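PDB 6GNE: probable starch synthase 4, chloroplastic/amyloplastic from Arabidopsis thaliana, which is a probable starch synthase, a two-domain glycosyltransferase of the GT-B clan, modelled here with adenosine-5'-diphosphate and glycans bound. Local coordinates for residues D116-F121 with S186-C191; D68-S73 with K81-I86. All blocks are in the same frame, centred on the assembly; numbering follows the deposited sequence.

In the fold
Both contacts belong to the starch synthase catalytic domain, their centres about 20 Å apart, and helix 117-134 serves both. Interaction 1 sets the first turn of that helix against the loop before helix 195-198. It is largely buried and built from side chains, with no hydrogen bond passing directly between its segments. Interaction 2 joins the two strands of hairpin 64-75/78-89 through backbone bonds and a water. It is only partly buried: one face, with Val-71 and Ser-73, meets later turns of helix 117-134, and the other carries charged side chains. Asp-76, in the hairpin's turn, ties them together by bonding Arg-119 and Ser-190 of interaction 1.

Interaction 1: D116-F121 with S186-C191; sequences DDFRRF and SELGSC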
loop_
_atom_site.group_PDB
_atom_site.type_symbol
_atom_site.label_atom_id
_atom_site.label_comp_id
_atom_site.label_asym_id
_atom_site.label_seq_id
_atom_site.Cartn_x
_atom_site.Cartn_y
_atom_site.Cartn_z
ATOM N N ASP A 116 10.410 18.545 7.363
ATOM C CA ASP A 116 9.977 18.314 8.740
ATOM C C ASP A 116 8.892 17.219 8.868
ATOM O O ASP A 116 8.024 17.329 9.712
ATOM C CB ASP A 116 9.529 19.655 9.364
ATOM C CG ASP A 116 8.285 20.255 8.692
ATOM O OD1 ASP A 116 7.996 19.919 7.525
ATOM O OD2 ASP A 116 7.590 21.064 9.337
ATOM N N ASP A 117 8.949 16.162 8.052
ATOM C CA ASP A 117 7.945 15.063 8.141
ATOM C C ASP A 117 7.801 14.511 9.563
ATOM O O ASP A 117 6.686 14.222 10.010
ATOM C CB ASP A 117 8.253 13.895 7.174
ATOM C CG ASP A 117 7.680 14.096 5.776
ATOM O OD1 ASP A 117 6.933 15.058 5.516
ATOM O OD2 ASP A 117 7.951 13.250 4.922
ATOM N N PHE A 118 8.927 14.379 10.265
ATOM C CA PHE A 118 8.948 13.835 11.616
ATOM C C PHE A 118 8.010 14.637 12.539
ATOM O O PHE A 118 7.182 14.066 13.279
ATOM C CB PHE A 118 10.386 13.829 12.163
ATOM C CG PHE A 118 10.536 13.019 13.413
ATOM C CD1 PHE A 118 10.170 13.538 14.645
ATOM C CD2 PHE A 118 11.023 11.712 13.351
ATOM C CE1 PHE A 118 10.278 12.779 15.787
ATOM C CE2 PHE A 118 11.128 10.936 14.496
ATOM C CZ PHE A 118 10.761 11.482 15.717
ATOM N N ARG A 119 8.157 15.962 12.485
ATOM C CA ARG A 119 7.347 16.850 13.284
ATOM C C ARG A 119 5.874 16.790 12.850
ATOM O O ARG A 119 4.979 16.664 13.702
ATOM C CB ARG A 119 7.889 18.277 13.220
ATOM C CG ARG A 119 9.179 18.465 14.018
ATOM C CD ARG A 119 9.886 19.787 13.707
ATOM N NE ARG A 119 9.033 20.960 13.889
ATOM C CZ ARG A 119 8.637 21.455 15.067
ATOM N NH1 ARG A 119 7.858 22.529 15.087
ATOM N NH2 ARG A 119 8.975 20.880 16.223
ATOM N N ARG A 120 5.651 16.855 11.533
ATOM C CA ARG A 120 4.322 16.783 10.932
ATOM C C ARG A 120 3.559 15.579 11.478
ATOM O O ARG A 120 2.477 15.726 12.035
ATOM C CB ARG A 120 4.409 16.684 9.403
ATOM C CG ARG A 120 4.919 17.914 8.669
ATOM C CD ARG A 120 5.082 17.663 7.175
ATOM N NE ARG A 120 3.771 17.595 6.496
ATOM C CZ ARG A 120 3.454 16.831 5.445
ATOM N NH1 ARG A 120 4.327 15.995 4.876
ATOM N NH2 ARG A 120 2.224 16.894 4.940
ATOM N N PHE A 121 4.129 14.387 11.379
ATOM C CA PHE A 121 3.368 13.185 11.735
ATOM C C PHE A 121 3.384 12.807 13.234
ATOM O O PHE A 121 2.436 12.191 13.738
ATOM C CB PHE A 121 3.754 12.027 10.811
ATOM C CG PHE A 121 3.356 12.258 9.368
ATOM C CD1 PHE A 121 2.029 12.134 8.984
ATOM C CD2 PHE A 121 4.302 12.618 8.406
ATOM C CE1 PHE A 121 1.653 12.337 7.667
ATOM C CE2 PHE A 121 3.930 12.844 7.087
ATOM C CZ PHE A 121 2.609 12.702 6.708
ATOM N N SER A 186 16.424 14.484 20.222
ATOM C CA SER A 186 15.833 15.794 20.571
ATOM C C SER A 186 14.419 15.958 20.034
ATOM O O SER A 186 13.534 16.447 20.736
ATOM C CB SER A 186 16.666 16.954 20.000
ATOM O OG SER A 186 18.037 16.639 19.801
ATOM N N GLU A 187 14.237 15.538 18.785
ATOM C CA GLU A 187 12.970 15.663 18.079
ATOM C C GLU A 187 11.814 14.813 18.616
ATOM O O GLU A 187 10.648 15.118 18.322
ATOM C CB GLU A 187 13.160 15.365 16.575
ATOM C CG GLU A 187 14.034 16.408 15.879
ATOM C CD GLU A 187 13.643 16.630 14.434
ATOM O OE1 GLU A 187 14.543 16.465 13.592
ATOM O OE2 GLU A 187 12.448 16.950 14.150
ATOM N N LEU A 188 12.123 13.759 19.369
ATOM C CA LEU A 188 11.087 12.915 19.980
ATOM C C LEU A 188 10.302 13.619 21.077
ATOM O O LEU A 188 9.165 13.225 21.367
ATOM C CB LEU A 188 11.675 11.610 20.543
ATOM C CG LEU A 188 10.665 10.478 20.767
ATOM C CD1 LEU A 188 9.927 10.076 19.481
ATOM C CD2 LEU A 188 11.329 9.290 21.424
ATOM N N GLY A 189 10.917 14.633 21.695
ATOM C CA GLY A 189 10.305 15.358 22.804
ATOM C C GLY A 189 9.174 16.292 22.382
ATOM O O GLY A 189 8.355 16.669 23.220
ATOM N N SER A 190 9.137 16.672 21.101
ATOM C CA SER A 190 8.098 17.564 20.601
ATOM C C SER A 190 6.681 17.058 20.899
ATOM O O SER A 190 5.859 17.799 21.438
ATOM C CB SER A 190 8.273 17.832 19.097
ATOM O OG SER A 190 9.450 18.561 18.817
ATOM N N CYS A 191 6.407 15.800 20.591
ATOM C CA CYS A 191 5.044 15.247 20.747
ATOM C C CYS A 191 4.677 14.929 22.193
ATOM O O CYS A 191 3.524 14.591 22.461
ATOM C CB CYS A 191 4.835 14.003 19.879
ATOM S SG CYS A 191 5.929 12.621 20.292
#
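Phe-118 reaches out from the first turn of helix 117-134 to Glu-187 and Leu-188. Its CG stands anti to the backbone N (chi1 -167°), and from there the ring extends toward the loop. Ring atom CE1 comes 3.5 Å from the carbonyl O of Glu-187, obliquely to the ring plane, and 4.0 Å from Glu-187 CB. At the ring's edge, near its plane, CZ meets CD1 of Leu-188 at 4.1 Å. A flat aromatic suits this place because it offers carbon both to a leucine methyl and to a neighbouring backbone; Phe-151 makes an edge-to-face contact with the same ring.

Arg-119 supplies the polar flank. Glu-187 OE2 lies 3.6 Å from its CG, so the carboxylate rests beside the aliphatic part of the arginine, and the two side chains cross at roughly a right angle. Their charged groups stay apart, with Arg-119 NE 5.3 Å from Glu-187 OE2. The arginine chain bends at chi3 (55°), which sets NE off the line of the stem; NH2 lies 3.5 Å from OG of Ser-190, which sits at the guanidinium's edge. Asp-76 is the partner of both: OD2 forms a salt bridge with Arg-119 NH2, and OD1 a hydrogen bond with Ser-190 OG. Serine fits well, being small enough to share the aspartate with a guanidinium.

Between residues 116-121 and 186-191 the direct contacts are therefore van der Waals ones, and the polar link runs through Asp-76; farther along the helix, Arg-126 bonds Cys-191 O. The buried serine hydroxyl is satisfied through Asp-76, while Glu-187 may add only a modest, longer-range attraction for Arg-119.

Interaction 2: D68-S73 with K81-I86; sequences DTVVES and KNKIWI
Val-71 and Asn-82 carry the direct backbone bonding between residues 68-73 and 81-86, parts of strands 64-75 and 78-89; the short segments run roughly antiparallel, their directions 141° apart. Val-71 N donates to Asn-82 O at 3.2 Å, and the N-H points almost straight at the oxygen (171°). The return bond, from Asn-82 N to Val-71 O at 3.0 Å, is bent and weak.

Toward the corner that the chain turns at Asp-68, a water takes over. It donates to Thr-69 O at 2.6 Å and accepts from Ile-84 N at 2.9 Å, so it bridges two backbone groups that do not bond each other directly.

Apolar contact marks the face turned to helix 117-134. CG2 of Val-71 lies 3.8 Å from CG1 of Ile-84, whose CG1 is anti to its own carbonyl carbon (chi1 -52°). Branched residues are well suited here, since they favour extended backbone and fill the interface compactly; Val-71 also touches Glu-130 and Gln-134 of the helix, and Ser-73, small enough for close approach, touches Arg-126 and Ala-127.

The face bearing Val-70, Glu-72, Lys-81 and Lys-83 mixes carbon with charge. Val-70 spreads its methyls between the two lysines, CG1 at 3.7 Å from Lys-81 CB and CG2 at 3.8 Å from Lys-83 CE. Glu-72 and the extended Lys-81 lie side by side, pointing the same way, yet OE1 of Glu-72 is 4.9 Å from NZ of Lys-81, leaving at most a loose attraction. Long charged chains suit this side because their stems pack while their ends can meet water.

Together the strands form a beta hairpin, which strand 92-100 extends into an antiparallel meander on the sheet of the N-terminal GT-B domain.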
loop_
_atom_site.group_PDB
_atom_site.type_symbol
_atom_site.label_atom_id
_atom_site.label_comp_id
_atom_site.label_asym_id
_atom_site.label_seq_id
_atom_site.Cartn_x
_atom_site.Cartn_y
_atom_site.Cartn_z
ATOM N N ASP A 68 -17.910 21.989 15.527
ATOM C CA ASP A 68 -17.800 23.174 16.337
ATOM C C ASP A 68 -16.824 22.987 17.479
ATOM O O ASP A 68 -16.216 23.980 17.904
ATOM C CB ASP A 68 -19.181 23.560 16.827
ATOM C CG ASP A 68 -20.013 24.062 15.710
ATOM O OD1 ASP A 68 -19.634 25.123 15.204
ATOM O OD2 ASP A 68 -20.972 23.383 15.289
ATOM N N THR A 69 -16.673 21.743 17.966
ATOM C CA THR A 69 -15.668 21.407 18.977
ATOM C C THR A 69 -14.234 21.533 18.443
ATOM O O THR A 69 -13.817 20.757 17.585
ATOM C CB THR A 69 -15.832 19.951 19.516
ATOM O OG1 THR A 69 -16.588 19.176 18.579
ATOM C CG2 THR A 69 -16.500 19.902 20.904
ATOM N N VAL A 70 -13.487 22.507 18.968
ATOM C CA VAL A 70 -12.035 22.585 18.749
ATOM C C VAL A 70 -11.358 21.610 19.749
ATOM O O VAL A 70 -11.866 21.395 20.851
ATOM C CB VAL A 70 -11.511 24.045 18.861
ATOM C CG1 VAL A 70 -10.005 24.115 18.638
ATOM C CG2 VAL A 70 -12.234 24.952 17.859
ATOM N N VAL A 71 -10.249 20.984 19.336
ATOM C CA VAL A 71 -9.502 20.051 20.185
ATOM C C VAL A 71 -8.070 20.566 20.328
ATOM O O VAL A 71 -7.302 20.619 19.347
ATOM C CB VAL A 71 -9.524 18.601 19.653
ATOM C CG1 VAL A 71 -8.586 17.712 20.460
ATOM C CG2 VAL A 71 -10.943 18.044 19.689
ATOM N N GLU A 72 -7.740 20.949 21.563
ATOM C CA GLU A 72 -6.412 21.437 21.904
ATOM C C GLU A 72 -5.466 20.254 22.048
ATOM O O GLU A 72 -5.815 19.257 22.679
ATOM C CB GLU A 72 -6.445 22.256 23.197
ATOM C CG GLU A 72 -7.358 23.468 23.107
ATOM C CD GLU A 72 -6.818 24.669 23.856
ATOM O OE1 GLU A 72 -6.591 25.712 23.195
ATOM O OE2 GLU A 72 -6.620 24.567 25.087
ATOM N N SER A 73 -4.282 20.370 21.455
ATOM C CA SER A 73 -3.293 19.289 21.376
ATOM C C SER A 73 -1.915 19.797 21.775
ATOM O O SER A 73 -1.588 20.951 21.514
ATOM C CB SER A 73 -3.260 18.775 19.939
ATOM O OG SER A 73 -2.305 17.770 19.758
ATOM N N LYS A 81 -4.574 24.576 18.760
ATOM C CA LYS A 81 -5.940 24.310 18.319
ATOM C C LYS A 81 -5.967 23.447 17.079
ATOM O O LYS A 81 -5.136 23.615 16.190
ATOM C CB LYS A 81 -6.683 25.620 18.114
ATOM C CG LYS A 81 -7.038 26.233 19.458
ATOM C CD LYS A 81 -7.746 27.566 19.312
ATOM C CE LYS A 81 -8.125 28.103 20.686
ATOM N NZ LYS A 81 -8.228 29.589 20.656
ATOM N N ASN A 82 -6.905 22.504 17.054
ATOM C CA ASN A 82 -7.169 21.672 15.863
ATOM C C ASN A 82 -8.650 21.734 15.459
ATOM O O ASN A 82 -9.505 21.466 16.304
ATOM C CB ASN A 82 -6.818 20.209 16.155
ATOM C CG ASN A 82 -5.366 20.010 16.530
ATOM O OD1 ASN A 82 -5.041 19.812 17.688
ATOM N ND2 ASN A 82 -4.494 20.044 15.553
ATOM N N LYS A 83 -8.946 22.099 14.207
ATOM C CA LYS A 83 -10.301 21.955 13.627
ATOM C C LYS A 83 -10.507 20.480 13.302
ATOM O O LYS A 83 -9.684 19.885 12.633
ATOM C CB LYS A 83 -10.517 22.769 12.305
ATOM C CG LYS A 83 -11.341 24.042 12.409
ATOM C CD LYS A 83 -10.657 25.072 13.317
ATOM C CE LYS A 83 -11.584 25.860 14.278
ATOM N NZ LYS A 83 -11.935 27.219 13.781
ATOM N N ILE A 84 -11.613 19.915 13.772
ATOM C CA ILE A 84 -11.980 18.535 13.473
ATOM C C ILE A 84 -13.060 18.517 12.382
ATOM O O ILE A 84 -14.065 19.258 12.463
ATOM C CB ILE A 84 -12.487 17.810 14.736
ATOM C CG1 ILE A 84 -11.468 17.957 15.881
ATOM C CG2 ILE A 84 -12.757 16.334 14.463
ATOM C CD1 ILE A 84 -10.033 17.626 15.505
ATOM N N TRP A 85 -12.836 17.676 11.364
ATOM C CA TRP A 85 -13.808 17.480 10.295
ATOM C C TRP A 85 -14.295 16.045 10.337
ATOM O O TRP A 85 -13.525 15.168 10.701
ATOM C CB TRP A 85 -13.172 17.753 8.935
ATOM C CG TRP A 85 -12.709 19.148 8.713
ATOM C CD1 TRP A 85 -11.686 19.785 9.354
ATOM C CD2 TRP A 85 -13.245 20.090 7.783
ATOM N NE1 TRP A 85 -11.554 21.055 8.887
ATOM C CE2 TRP A 85 -12.496 21.271 7.916
ATOM C CE3 TRP A 85 -14.266 20.041 6.833
ATOM C CZ2 TRP A 85 -12.751 22.410 7.144
ATOM C CZ3 TRP A 85 -14.510 21.146 6.076
ATOM C CH2 TRP A 85 -13.767 22.332 6.250
ATOM N N ILE A 86 -15.553 15.806 9.946
ATOM C CA ILE A 86 -16.004 14.422 9.715
ATOM C C ILE A 86 -16.616 14.274 8.360
ATOM O O ILE A 86 -17.132 15.213 7.807
ATOM C CB ILE A 86 -17.006 13.866 10.776
ATOM C CG1 ILE A 86 -18.402 14.478 10.640
ATOM C CG2 ILE A 86 -16.476 14.091 12.182
ATOM C CD1 ILE A 86 -19.361 14.134 11.776
HETATM O O HOH W 1 -13.397 21.724 15.206
#